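PDB 3VXJ: DyP, which probably uses a bound heme b to reduce hydrogen peroxide while oxidising dyes and phenols, and is captured here with 2,6-dimethoxyphenol. Local coordinates for residues Gly163-Gly168 / Phe223-Pro228; Ala219-Gln224 / Val420-Gly425; Arg329-Tyr334 / Arg352-Val357. All coordinates share one frame; numbering follows the deposited sequence.

Overall arrangement
All three contacts are buried and touch the heme; none is a surface contact, though contact 3 lies nearest the chain centre and contact 1 farthest. Contacts 2 and 3 pair strands of the heme-bearing antiparallel sheet of a ferredoxin-like domain, as in the DyP family: 216-225 with 420-430 and 328-334 with 353-360. Contact 1 shares Phe223 and Gln224 with contact 2, but there strand 216-225 runs out and meets a loop. Chemistry follows place: contact 1 rests on a carboxylate-amide bond and a water, contact 2 on backbone bonds with packing on both faces, and contact 3 on paired backbone bonds plus an arginine reaching a heme propionate. His222 and Tyr334 join contacts 2 and 3.

Contact 1: residues Gly163-Gly168 / Phe223-Pro228; sequences GHEHFG and FQQKVP. With HEM (protoporphyrin IX containing Fe), chain B.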
loop_
_atom_site.group_PDB
_atom_site.type_symbol
_atom_site.label_atom_id
_atom_site.label_comp_id
_atom_site.label_asym_id
_atom_site.label_seq_id
_atom_site.Cartn_x
_atom_site.Cartn_y
_atom_site.Cartn_z
ATOM N N GLY A 163 2.902 -13.758 -2.951
ATOM C CA GLY A 163 1.941 -12.923 -2.247
ATOM C C GLY A 163 2.447 -12.401 -0.910
ATOM O O GLY A 163 1.808 -11.551 -0.300
ATOM N N HIS A 164 3.578 -12.929 -0.439
ATOM C CA HIS A 164 4.175 -12.464 0.810
ATOM C C HIS A 164 5.136 -11.330 0.523
ATOM O O HIS A 164 5.786 -11.299 -0.524
ATOM C CB HIS A 164 4.926 -13.604 1.510
ATOM C CG HIS A 164 4.057 -14.753 1.913
ATOM N ND1 HIS A 164 4.029 -15.243 3.201
ATOM C CD2 HIS A 164 3.203 -15.524 1.198
ATOM C CE1 HIS A 164 3.183 -16.254 3.267
ATOM N NE2 HIS A 164 2.668 -16.446 2.065
ATOM N N GLU A 165 5.230 -10.391 1.457
ATOM C CA GLU A 165 6.243 -9.345 1.371
ATOM C C GLU A 165 7.562 -9.879 1.982
ATOM O O GLU A 165 7.607 -11.011 2.478
ATOM C CB GLU A 165 5.725 -8.039 1.998
ATOM C CG GLU A 165 5.229 -8.161 3.433
ATOM C CD GLU A 165 6.370 -8.396 4.403
ATOM O OE1 GLU A 165 6.290 -9.363 5.188
ATOM O OE2 GLU A 165 7.362 -7.637 4.329
ATOM N N HIS A 166 8.628 -9.091 1.891
ATOM C CA HIS A 166 9.974 -9.557 2.245
ATOM C C HIS A 166 10.240 -9.951 3.705
ATOM O O HIS A 166 11.150 -10.743 3.943
ATOM C CB HIS A 166 11.045 -8.615 1.711
ATOM C CG HIS A 166 11.408 -8.903 0.292
ATOM N ND1 HIS A 166 12.073 -10.052 -0.080
ATOM C CD2 HIS A 166 11.159 -8.222 -0.849
ATOM C CE1 HIS A 166 12.240 -10.054 -1.389
ATOM N NE2 HIS A 166 11.688 -8.958 -1.882
ATOM N N PHE A 167 9.474 -9.440 4.665
ATOM C CA PHE A 167 9.590 -9.944 6.037
ATOM C C PHE A 167 8.966 -11.340 6.177
ATOM O O PHE A 167 9.156 -12.005 7.197
ATOM C CB PHE A 167 8.934 -9.010 7.058
ATOM C CG PHE A 167 9.586 -7.648 7.191
ATOM C CD1 PHE A 167 10.976 -7.483 7.207
ATOM C CD2 PHE A 167 8.785 -6.522 7.329
ATOM C CE1 PHE A 167 11.536 -6.218 7.341
ATOM C CE2 PHE A 167 9.343 -5.249 7.470
ATOM C CZ PHE A 167 10.723 -5.096 7.471
ATOM N N GLY A 168 8.219 -11.775 5.155
ATOM C CA GLY A 168 7.631 -13.108 5.128
ATOM C C GLY A 168 6.119 -13.184 5.279
ATOM O O GLY A 168 5.565 -14.290 5.291
ATOM N N PHE A 223 9.732 1.832 -0.234
ATOM C CA PHE A 223 10.292 1.430 1.063
ATOM C C PHE A 223 11.406 0.429 0.851
ATOM O O PHE A 223 11.225 -0.555 0.133
ATOM C CB PHE A 223 9.249 0.726 1.935
ATOM C CG PHE A 223 8.111 1.594 2.375
ATOM C CD1 PHE A 223 8.340 2.762 3.103
ATOM C CD2 PHE A 223 6.805 1.196 2.115
ATOM C CE1 PHE A 223 7.266 3.542 3.533
ATOM C CE2 PHE A 223 5.723 1.963 2.541
ATOM C CZ PHE A 223 5.953 3.140 3.263
ATOM N N GLN A 224 12.552 0.662 1.482
ATOM C CA GLN A 224 13.577 -0.366 1.588
ATOM C C GLN A 224 13.369 -1.104 2.906
ATOM O O GLN A 224 13.182 -0.468 3.942
ATOM C CB GLN A 224 14.966 0.267 1.528
ATOM C CG GLN A 224 16.095 -0.738 1.566
ATOM C CD GLN A 224 17.429 -0.156 1.167
ATOM O OE1 GLN A 224 17.515 0.967 0.660
ATOM N NE2 GLN A 224 18.484 -0.929 1.378
ATOM N N GLN A 225 13.430 -2.431 2.877
ATOM C CA GLN A 225 13.252 -3.239 4.087
ATOM C C GLN A 225 14.554 -3.877 4.562
ATOM O O GLN A 225 15.391 -4.315 3.751
ATOM C CB GLN A 225 12.179 -4.313 3.868
ATOM C CG GLN A 225 10.751 -3.732 3.798
ATOM C CD GLN A 225 9.710 -4.729 3.337
ATOM O OE1 GLN A 225 9.272 -4.689 2.195
ATOM N NE2 GLN A 225 9.295 -5.617 4.230
ATOM N N LYS A 226 14.704 -3.913 5.884
ATOM C CA LYS A 226 15.864 -4.494 6.546
ATOM C C LYS A 226 15.487 -5.846 7.142
ATOM O O LYS A 226 15.106 -5.950 8.316
ATOM C CB LYS A 226 16.367 -3.538 7.624
ATOM C CG LYS A 226 16.656 -2.120 7.129
ATOM C CD LYS A 226 17.801 -2.043 6.144
ATOM C CE LYS A 226 18.262 -0.608 5.956
ATOM N NZ LYS A 226 19.402 -0.514 5.005
ATOM N N VAL A 227 15.556 -6.874 6.301
ATOM C CA VAL A 227 15.008 -8.189 6.654
ATOM C C VAL A 227 15.887 -8.960 7.653
ATOM O O VAL A 227 15.370 -9.456 8.661
ATOM C CB VAL A 227 14.673 -9.026 5.392
ATOM C CG1 VAL A 227 14.096 -10.377 5.784
ATOM C CG2 VAL A 227 13.699 -8.262 4.500
ATOM N N PRO A 228 17.207 -9.062 7.399
ATOM C CA PRO A 228 18.033 -9.720 8.424
ATOM C C PRO A 228 17.932 -9.047 9.792
ATOM O O PRO A 228 17.935 -9.730 10.819
ATOM C CB PRO A 228 19.449 -9.574 7.868
ATOM C CG PRO A 228 19.267 -9.501 6.400
ATOM C CD PRO A 228 18.012 -8.684 6.221
HETATM C CHA HEM B . -2.084 -4.659 5.945
HETATM C CHB HEM B . 2.680 -5.201 5.335
HETATM C CHC HEM B . 3.217 -0.413 4.909
HETATM C CHD HEM B . -1.550 0.155 5.482
HETATM C C1A HEM B . -0.840 -5.219 5.852
HETATM C C2A HEM B . -0.539 -6.625 6.003
HETATM C C3A HEM B . 0.788 -6.768 5.843
HETATM C C4A HEM B . 1.349 -5.467 5.557
HETATM C CMA HEM B . 1.604 -8.074 5.908
HETATM C CAA HEM B . -1.576 -7.713 6.360
HETATM C CBA HEM B . -2.287 -8.355 5.167
HETATM C CGA HEM B . -3.303 -7.458 4.500
HETATM O O1A HEM B . -4.376 -7.179 5.076
HETATM O O2A HEM B . -3.040 -7.036 3.340
HETATM C C1B HEM B . 3.246 -3.955 5.151
HETATM C C2B HEM B . 4.651 -3.688 4.925
HETATM C C3B HEM B . 4.800 -2.356 4.802
HETATM C C4B HEM B . 3.487 -1.759 4.934
HETATM C CMB HEM B . 5.740 -4.782 4.871
HETATM C CAB HEM B . 6.089 -1.552 4.533
HETATM C CBB HEM B . 7.154 -2.096 3.938
HETATM C C1C HEM B . 1.979 0.155 5.074
HETATM C C2C HEM B . 1.698 1.578 5.110
HETATM C C3C HEM B . 0.377 1.737 5.285
HETATM C C4C HEM B . -0.209 0.415 5.355
HETATM C CMC HEM B . 2.768 2.675 4.954
HETATM C CAC HEM B . -0.445 3.049 5.380
HETATM C CBC HEM B . 0.031 4.137 6.001
HETATM C C1D HEM B . -2.122 -1.086 5.588
HETATM C C2D HEM B . -3.547 -1.309 5.612
HETATM C C3D HEM B . -3.710 -2.789 5.768
HETATM C C4D HEM B . -2.375 -3.328 5.815
HETATM C CMD HEM B . -4.698 -0.294 5.525
HETATM C CAD HEM B . -5.062 -3.511 5.872
HETATM C CBD HEM B . -5.534 -3.390 7.317
HETATM C CGD HEM B . -6.882 -4.029 7.516
HETATM O O1D HEM B . -7.002 -4.860 8.457
HETATM O O2D HEM B . -7.827 -3.719 6.757
HETATM N NA HEM B . 0.332 -4.548 5.606
HETATM N NB HEM B . 2.558 -2.748 5.186
HETATM N NC HEM B . 0.795 -0.518 5.266
HETATM N ND HEM B . -1.451 -2.304 5.678
HETATM FE FE HEM B . 0.575 -2.521 5.503
HETATM O O HOH W 1 8.319 -6.582 0.580
HETATM O O HOH W 2 0.287 -2.765 3.546
#
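Glu165 sets CG between its backbone N and carbonyl carbon (chi1 55°) and bends at chi2, while Gln225 runs straight on beyond CG (chi2 170°) and crosses it at about a right angle. Gln225 NE2 donates to Glu165 OE2 at 2.8 Å, arriving nearly along the C-O axis, with the oxygen in the amide plane; amide and carboxylate are almost coplanar. The same oxygen takes a second bond, from Phe167 N at 2.8 Å, which approaches from above the carboxylate plane. This bond ties the glutamate into the type I turn Glu165-Gly168, and His164 ND1 closes the same loop onto Gly168 O. The far end of the amide is used too: a water donates to Gln225 OE1 at 2.7 Å and accepts from His166 N at 2.8 Å. With NE2 bonded to a carboxylate and OE1 to a water, the amide is probably fixed in this orientation. It stands steeply over one face of the Phe167 ring, NE2 being 3.3 Å from Phe167 CE2, while Lys226 O sits at the ring edge. Val227 completes the packing, its CG2 lying 3.9 Å from Phe167 CD1 and its CG1 3.5 Å from His166 O. Phe230 stacks on the Phe167 ring. Glu165 OE2 also borders the heme, 3.3 Å from methyl CMB. Two N-H donors on one buried carboxylate oxygen beside a heme methyl, with Phe169 N on the other oxygen, probably hold Glu165 in one orientation, and Gln225 ties the end of strand 216-225 to loop 163-168.

Contact 2: residues Ala219-Gln224 / Val420-Gly425; sequences AFRHFQ and VIPKGG. With HEM (protoporphyrin IX containing Fe), chain B.
His222 carries Lys423 CB over one face of its imidazole, a CH-pi contact 3.8 Å from the centroid of the His222 ring, and has a water in plane at its edge. That water lies 2.7 Å from His222 ND1 and donates to Lys423 O. Placing CG anti to the backbone N (chi1 170°) lays the ring under the lysine, and NE2 bonds to the hydroxyl of Tyr334. On the opposite face of the sheet, the Phe223 ring has Arg221 CB over one face and Ile421 O near its plane at the edge; Val420 CG1 comes in obliquely, 3.5 Å from Phe223 CD1. The Arg221 guanidinium lies alongside Pro422, whose CB covers one of its faces, and its NH2 makes a salt bridge with Asp103. Between the backbones, Gln224 and Ile421 exchange two hydrogen bonds. The spacing then slips by one residue: Lys423 N donates to His222 O at 2.8 Å, but His222 N donates to Gly424 O at 2.8 Å. Two residues thus face one, a beta bulge, and it brings Lys423 CB over the imidazole. Beyond it Gly425 CA presses to 3.1 Å from Phe220 O, where a side chain would clash. Phe223 CZ reaches heme CMC at 3.6 Å and Val420 CG1 reaches heme CBB at 3.7 Å, so the Phe223 face lines the cofactor pocket. On the other face His222 and Phe220 pack against Leu152 of strand 146-155, in the second sheet. Strand 216-225 is flanked on its other side by strand 353-360, while helix 367-375 meets Ala219 and Arg221.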
loop_
_atom_site.group_PDB
_atom_site.type_symbol
_atom_site.label_atom_id
_atom_site.label_comp_id
_atom_site.label_asym_id
_atom_site.label_seq_id
_atom_site.Cartn_x
_atom_site.Cartn_y
_atom_site.Cartn_z
ATOM N N ALA A 219 -1.093 7.258 -3.207
ATOM C CA ALA A 219 0.099 7.506 -2.412
ATOM C C ALA A 219 1.071 6.384 -2.772
ATOM O O ALA A 219 0.820 5.208 -2.496
ATOM C CB ALA A 219 -0.229 7.487 -0.929
ATOM N N PHE A 220 2.153 6.762 -3.438
ATOM C CA PHE A 220 3.238 5.854 -3.745
ATOM C C PHE A 220 4.357 6.047 -2.719
ATOM O O PHE A 220 4.730 7.180 -2.400
ATOM C CB PHE A 220 3.791 6.107 -5.157
ATOM C CG PHE A 220 4.938 5.208 -5.496
ATOM C CD1 PHE A 220 4.696 3.911 -5.912
ATOM C CD2 PHE A 220 6.257 5.633 -5.364
ATOM C CE1 PHE A 220 5.744 3.047 -6.192
ATOM C CE2 PHE A 220 7.304 4.771 -5.637
ATOM C CZ PHE A 220 7.048 3.483 -6.056
ATOM N N ARG A 221 4.881 4.939 -2.203
ATOM C CA ARG A 221 6.037 4.973 -1.302
ATOM C C ARG A 221 7.046 3.913 -1.700
ATOM O O ARG A 221 6.691 2.743 -1.863
ATOM C CB ARG A 221 5.621 4.728 0.145
ATOM C CG ARG A 221 4.550 5.681 0.676
ATOM C CD ARG A 221 5.130 6.998 1.163
ATOM N NE ARG A 221 5.602 6.894 2.540
ATOM C CZ ARG A 221 6.511 7.694 3.104
ATOM N NH1 ARG A 221 7.121 8.648 2.408
ATOM N NH2 ARG A 221 6.838 7.512 4.380
ATOM N N HIS A 222 8.301 4.319 -1.872
ATOM C CA HIS A 222 9.360 3.358 -2.102
ATOM C C HIS A 222 9.996 3.030 -0.757
ATOM O O HIS A 222 10.685 3.875 -0.177
ATOM C CB HIS A 222 10.392 3.944 -3.068
ATOM C CG HIS A 222 11.638 3.131 -3.194
ATOM N ND1 HIS A 222 12.805 3.637 -3.726
ATOM C CD2 HIS A 222 11.907 1.848 -2.851
ATOM C CE1 HIS A 222 13.738 2.704 -3.696
ATOM N NE2 HIS A 222 13.225 1.613 -3.155
ATOM N N PHE A 223 9.732 1.832 -0.234
ATOM C CA PHE A 223 10.292 1.430 1.063
ATOM C C PHE A 223 11.406 0.429 0.851
ATOM O O PHE A 223 11.225 -0.555 0.133
ATOM C CB PHE A 223 9.249 0.726 1.935
ATOM C CG PHE A 223 8.111 1.594 2.375
ATOM C CD1 PHE A 223 8.340 2.762 3.103
ATOM C CD2 PHE A 223 6.805 1.196 2.115
ATOM C CE1 PHE A 223 7.266 3.542 3.533
ATOM C CE2 PHE A 223 5.723 1.963 2.541
ATOM C CZ PHE A 223 5.953 3.140 3.263
ATOM N N GLN A 224 12.552 0.662 1.482
ATOM C CA GLN A 224 13.577 -0.366 1.588
ATOM C C GLN A 224 13.369 -1.104 2.906
ATOM O O GLN A 224 13.182 -0.468 3.942
ATOM C CB GLN A 224 14.966 0.267 1.528
ATOM C CG GLN A 224 16.095 -0.738 1.566
ATOM C CD GLN A 224 17.429 -0.156 1.167
ATOM O OE1 GLN A 224 17.515 0.967 0.660
ATOM N NE2 GLN A 224 18.484 -0.929 1.378
ATOM N N VAL A 420 11.910 -0.376 8.090
ATOM C CA VAL A 420 11.279 0.075 6.856
ATOM C C VAL A 420 11.721 1.513 6.626
ATOM O O VAL A 420 11.413 2.397 7.421
ATOM C CB VAL A 420 9.734 0.004 6.939
ATOM C CG1 VAL A 420 9.107 0.567 5.670
ATOM C CG2 VAL A 420 9.267 -1.441 7.169
ATOM N N ILE A 421 12.461 1.741 5.548
ATOM C CA ILE A 421 13.081 3.032 5.295
ATOM C C ILE A 421 12.448 3.675 4.061
ATOM O O ILE A 421 12.571 3.133 2.961
ATOM C CB ILE A 421 14.595 2.876 5.031
ATOM C CG1 ILE A 421 15.275 2.032 6.124
ATOM C CG2 ILE A 421 15.268 4.240 4.882
ATOM C CD1 ILE A 421 15.282 2.653 7.518
ATOM N N PRO A 422 11.754 4.815 4.229
ATOM C CA PRO A 422 11.237 5.506 3.042
ATOM C C PRO A 422 12.374 6.108 2.219
ATOM O O PRO A 422 13.201 6.867 2.745
ATOM C CB PRO A 422 10.339 6.609 3.635
ATOM C CG PRO A 422 10.063 6.169 5.062
ATOM C CD PRO A 422 11.320 5.463 5.484
ATOM N N LYS A 423 12.415 5.752 0.937
ATOM C CA LYS A 423 13.458 6.215 0.016
ATOM C C LYS A 423 12.928 7.234 -0.985
ATOM O O LYS A 423 13.681 7.739 -1.817
ATOM C CB LYS A 423 14.068 5.034 -0.744
ATOM C CG LYS A 423 14.712 3.959 0.136
ATOM C CD LYS A 423 15.853 4.495 1.000
ATOM C CE LYS A 423 17.075 4.877 0.156
ATOM N NZ LYS A 423 18.104 5.542 1.000
ATOM N N GLY A 424 11.644 7.550 -0.886
ATOM C CA GLY A 424 10.984 8.431 -1.836
ATOM C C GLY A 424 9.533 8.042 -1.979
ATOM O O GLY A 424 9.107 6.962 -1.544
ATOM N N GLY A 425 8.776 8.927 -2.606
ATOM C CA GLY A 425 7.373 8.687 -2.869
ATOM C C GLY A 425 6.761 9.903 -3.518
ATOM O O GLY A 425 7.397 10.958 -3.614
HETATM C CHA HEM B . -2.084 -4.659 5.945
HETATM C CHB HEM B . 2.680 -5.201 5.335
HETATM C CHC HEM B . 3.217 -0.413 4.909
HETATM C CHD HEM B . -1.550 0.155 5.482
HETATM C C1A HEM B . -0.840 -5.219 5.852
HETATM C C2A HEM B . -0.539 -6.625 6.003
HETATM C C3A HEM B . 0.788 -6.768 5.843
HETATM C C4A HEM B . 1.349 -5.467 5.557
HETATM C CMA HEM B . 1.604 -8.074 5.908
HETATM C CAA HEM B . -1.576 -7.713 6.360
HETATM C CBA HEM B . -2.287 -8.355 5.167
HETATM C CGA HEM B . -3.303 -7.458 4.500
HETATM O O1A HEM B . -4.376 -7.179 5.076
HETATM O O2A HEM B . -3.040 -7.036 3.340
HETATM C C1B HEM B . 3.246 -3.955 5.151
HETATM C C2B HEM B . 4.651 -3.688 4.925
HETATM C C3B HEM B . 4.800 -2.356 4.802
HETATM C C4B HEM B . 3.487 -1.759 4.934
HETATM C CMB HEM B . 5.740 -4.782 4.871
HETATM C CAB HEM B . 6.089 -1.552 4.533
HETATM C CBB HEM B . 7.154 -2.096 3.938
HETATM C C1C HEM B . 1.979 0.155 5.074
HETATM C C2C HEM B . 1.698 1.578 5.110
HETATM C C3C HEM B . 0.377 1.737 5.285
HETATM C C4C HEM B . -0.209 0.415 5.355
HETATM C CMC HEM B . 2.768 2.675 4.954
HETATM C CAC HEM B . -0.445 3.049 5.380
HETATM C CBC HEM B . 0.031 4.137 6.001
HETATM C C1D HEM B . -2.122 -1.086 5.588
HETATM C C2D HEM B . -3.547 -1.309 5.612
HETATM C C3D HEM B . -3.710 -2.789 5.768
HETATM C C4D HEM B . -2.375 -3.328 5.815
HETATM C CMD HEM B . -4.698 -0.294 5.525
HETATM C CAD HEM B . -5.062 -3.511 5.872
HETATM C CBD HEM B . -5.534 -3.390 7.317
HETATM C CGD HEM B . -6.882 -4.029 7.516
HETATM O O1D HEM B . -7.002 -4.860 8.457
HETATM O O2D HEM B . -7.827 -3.719 6.757
HETATM N NA HEM B . 0.332 -4.548 5.606
HETATM N NB HEM B . 2.558 -2.748 5.186
HETATM N NC HEM B . 0.795 -0.518 5.266
HETATM N ND HEM B . -1.451 -2.304 5.678
HETATM FE FE HEM B . 0.575 -2.521 5.503
HETATM O O HOH W 3 13.286 6.250 -4.284
HETATM O O HOH W 2 0.287 -2.765 3.546
#

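Contact 3: residues Arg329-Tyr334 / Arg352-Val357; sequences RSSIPY and RGLLFV. With HEM (protoporphyrin IX containing Fe), chain B.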
loop_
_atom_site.group_PDB
_atom_site.type_symbol
_atom_site.label_atom_id
_atom_site.label_comp_id
_atom_site.label_asym_id
_atom_site.label_seq_id
_atom_site.Cartn_x
_atom_site.Cartn_y
_atom_site.Cartn_z
ATOM N N ARG A 329 -5.115 -1.045 -1.431
ATOM C CA ARG A 329 -3.677 -1.181 -1.634
ATOM C C ARG A 329 -3.353 -2.113 -2.786
ATOM O O ARG A 329 -4.023 -3.140 -2.991
ATOM C CB ARG A 329 -2.991 -1.684 -0.364
ATOM C CG ARG A 329 -3.059 -0.719 0.799
ATOM C CD ARG A 329 -2.669 -1.401 2.118
ATOM N NE ARG A 329 -3.609 -2.480 2.413
ATOM C CZ ARG A 329 -3.289 -3.760 2.563
ATOM N NH1 ARG A 329 -2.023 -4.145 2.517
ATOM N NH2 ARG A 329 -4.234 -4.669 2.789
ATOM N N SER A 330 -2.317 -1.746 -3.536
ATOM C CA SER A 330 -1.837 -2.585 -4.641
ATOM C C SER A 330 -0.310 -2.608 -4.681
ATOM O O SER A 330 0.317 -2.296 -5.699
ATOM C CB SER A 330 -2.396 -2.093 -5.972
ATOM O OG SER A 330 -2.280 -3.104 -6.958
ATOM N N SER A 331 0.277 -2.959 -3.542
ATOM C CA SER A 331 1.721 -2.943 -3.389
ATOM C C SER A 331 2.364 -4.195 -3.972
ATOM O O SER A 331 1.722 -5.240 -4.109
ATOM C CB SER A 331 2.066 -2.849 -1.909
ATOM O OG SER A 331 1.427 -1.716 -1.329
ATOM N N ILE A 332 3.653 -4.097 -4.284
ATOM C CA ILE A 332 4.408 -5.251 -4.755
ATOM C C ILE A 332 5.811 -5.233 -4.138
ATOM O O ILE A 332 6.441 -4.178 -4.053
ATOM C CB ILE A 332 4.459 -5.309 -6.312
ATOM C CG1 ILE A 332 4.992 -6.667 -6.788
ATOM C CG2 ILE A 332 5.266 -4.137 -6.894
ATOM C CD1 ILE A 332 4.855 -6.918 -8.275
ATOM N N PRO A 333 6.308 -6.401 -3.694
ATOM C CA PRO A 333 7.694 -6.440 -3.207
ATOM C C PRO A 333 8.698 -6.180 -4.317
ATOM O O PRO A 333 8.359 -6.339 -5.502
ATOM C CB PRO A 333 7.846 -7.888 -2.707
ATOM C CG PRO A 333 6.439 -8.327 -2.409
ATOM C CD PRO A 333 5.637 -7.701 -3.510
ATOM N N TYR A 334 9.926 -5.817 -3.959
ATOM C CA TYR A 334 11.009 -5.765 -4.932
ATOM C C TYR A 334 12.283 -6.309 -4.324
ATOM O O TYR A 334 12.448 -6.314 -3.101
ATOM C CB TYR A 334 11.234 -4.350 -5.485
ATOM C CG TYR A 334 12.022 -3.428 -4.575
ATOM C CD1 TYR A 334 13.422 -3.397 -4.629
ATOM C CD2 TYR A 334 11.377 -2.577 -3.679
ATOM C CE1 TYR A 334 14.159 -2.558 -3.786
ATOM C CE2 TYR A 334 12.111 -1.730 -2.833
ATOM C CZ TYR A 334 13.493 -1.725 -2.900
ATOM O OH TYR A 334 14.169 -0.869 -2.055
ATOM N N ARG A 352 16.224 -4.512 -1.107
ATOM C CA ARG A 352 14.926 -5.151 -1.270
ATOM C C ARG A 352 13.902 -4.362 -0.463
ATOM O O ARG A 352 14.253 -3.624 0.462
ATOM C CB ARG A 352 14.953 -6.613 -0.806
ATOM C CG ARG A 352 15.282 -6.795 0.677
ATOM C CD ARG A 352 15.316 -8.267 1.068
ATOM N NE ARG A 352 16.359 -9.018 0.368
ATOM C CZ ARG A 352 17.631 -9.117 0.762
ATOM N NH1 ARG A 352 18.068 -8.494 1.849
ATOM N NH2 ARG A 352 18.484 -9.836 0.051
ATOM N N GLY A 353 12.625 -4.522 -0.785
ATOM C CA GLY A 353 11.606 -3.800 -0.043
ATOM C C GLY A 353 10.231 -3.902 -0.655
ATOM O O GLY A 353 9.853 -4.952 -1.185
ATOM N N LEU A 354 9.486 -2.807 -0.585
ATOM C CA LEU A 354 8.102 -2.768 -1.014
ATOM C C LEU A 354 7.873 -1.515 -1.824
ATOM O O LEU A 354 8.231 -0.414 -1.407
ATOM C CB LEU A 354 7.144 -2.791 0.193
ATOM C CG LEU A 354 5.646 -3.018 -0.095
ATOM C CD1 LEU A 354 5.388 -4.430 -0.643
ATOM C CD2 LEU A 354 4.796 -2.769 1.165
ATOM N N LEU A 355 7.297 -1.706 -2.999
ATOM C CA LEU A 355 6.754 -0.603 -3.784
ATOM C C LEU A 355 5.288 -0.486 -3.390
ATOM O O LEU A 355 4.437 -1.247 -3.860
ATOM C CB LEU A 355 6.945 -0.850 -5.285
ATOM C CG LEU A 355 8.398 -1.138 -5.677
ATOM C CD1 LEU A 355 8.549 -1.377 -7.167
ATOM C CD2 LEU A 355 9.339 -0.028 -5.229
ATOM N N PHE A 356 5.030 0.454 -2.484
ATOM C CA PHE A 356 3.748 0.568 -1.807
ATOM C C PHE A 356 2.828 1.522 -2.572
ATOM O O PHE A 356 3.245 2.613 -2.991
ATOM C CB PHE A 356 4.000 1.048 -0.378
ATOM C CG PHE A 356 2.759 1.363 0.399
ATOM C CD1 PHE A 356 2.145 0.396 1.190
ATOM C CD2 PHE A 356 2.231 2.655 0.380
ATOM C CE1 PHE A 356 0.991 0.694 1.910
ATOM C CE2 PHE A 356 1.101 2.966 1.123
ATOM C CZ PHE A 356 0.476 1.990 1.881
ATOM N N VAL A 357 1.583 1.083 -2.744
ATOM C CA VAL A 357 0.584 1.809 -3.527
ATOM C C VAL A 357 -0.727 1.779 -2.766
ATOM O O VAL A 357 -1.235 0.695 -2.459
ATOM C CB VAL A 357 0.374 1.111 -4.884
ATOM C CG1 VAL A 357 -0.768 1.742 -5.649
ATOM C CG2 VAL A 357 1.663 1.147 -5.716
HETATM C CHA HEM B . -2.084 -4.659 5.945
HETATM C CHB HEM B . 2.680 -5.201 5.335
HETATM C CHC HEM B . 3.217 -0.413 4.909
HETATM C CHD HEM B . -1.550 0.155 5.482
HETATM C C1A HEM B . -0.840 -5.219 5.852
HETATM C C2A HEM B . -0.539 -6.625 6.003
HETATM C C3A HEM B . 0.788 -6.768 5.843
HETATM C C4A HEM B . 1.349 -5.467 5.557
HETATM C CMA HEM B . 1.604 -8.074 5.908
HETATM C CAA HEM B . -1.576 -7.713 6.360
HETATM C CBA HEM B . -2.287 -8.355 5.167
HETATM C CGA HEM B . -3.303 -7.458 4.500
HETATM O O1A HEM B . -4.376 -7.179 5.076
HETATM O O2A HEM B . -3.040 -7.036 3.340
HETATM C C1B HEM B . 3.246 -3.955 5.151
HETATM C C2B HEM B . 4.651 -3.688 4.925
HETATM C C3B HEM B . 4.800 -2.356 4.802
HETATM C C4B HEM B . 3.487 -1.759 4.934
HETATM C CMB HEM B . 5.740 -4.782 4.871
HETATM C CAB HEM B . 6.089 -1.552 4.533
HETATM C CBB HEM B . 7.154 -2.096 3.938
HETATM C C1C HEM B . 1.979 0.155 5.074
HETATM C C2C HEM B . 1.698 1.578 5.110
HETATM C C3C HEM B . 0.377 1.737 5.285
HETATM C C4C HEM B . -0.209 0.415 5.355
HETATM C CMC HEM B . 2.768 2.675 4.954
HETATM C CAC HEM B . -0.445 3.049 5.380
HETATM C CBC HEM B . 0.031 4.137 6.001
HETATM C C1D HEM B . -2.122 -1.086 5.588
HETATM C C2D HEM B . -3.547 -1.309 5.612
HETATM C C3D HEM B . -3.710 -2.789 5.768
HETATM C C4D HEM B . -2.375 -3.328 5.815
HETATM C CMD HEM B . -4.698 -0.294 5.525
HETATM C CAD HEM B . -5.062 -3.511 5.872
HETATM C CBD HEM B . -5.534 -3.390 7.317
HETATM C CGD HEM B . -6.882 -4.029 7.516
HETATM O O1D HEM B . -7.002 -4.860 8.457
HETATM O O2D HEM B . -7.827 -3.719 6.757
HETATM N NA HEM B . 0.332 -4.548 5.606
HETATM N NB HEM B . 2.558 -2.748 5.186
HETATM N NC HEM B . 0.795 -0.518 5.266
HETATM N ND HEM B . -1.451 -2.304 5.678
HETATM FE FE HEM B . 0.575 -2.521 5.503
HETATM O O HOH W 2 0.287 -2.765 3.546
#
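Tyr334 packs its ring flat over the backbone of Arg352 and Gly353, with Gly353 N 3.5 Å from Tyr334 CE2; a CB on Gly353 would run into the ring. Leu355 CD2 closes on Tyr334 CD2 at 3.6 Å. Here the strands exchange regular bonds, Tyr334 with Gly353 and Ile332 with Leu355. An alanine in place of Tyr334 would probably uncover this glycine backbone and leave His222 NE2 and Asp351 without their hydroxyl partner. The pairing is less regular toward partly exposed Ser330 and Ser331: although Ser330 N still donates to Val357 O, Val357 N bonds to Ser331 OG at 3.1 Å instead of to a carbonyl. Arg329 lays its guanidinium over heme C3D, NH2 giving propionate O2A a 2.7 Å bond and NH1 donating to the iron-bound water at 2.9 Å and forming a salt bridge with Asp171. Strand 353-360 lies between 328-334, outermost in the sheet, and 216-225; Ile332, Leu355 and Val357 pack on Phe26 of strand 23-31, and Leu354 and Phe356 on the heme.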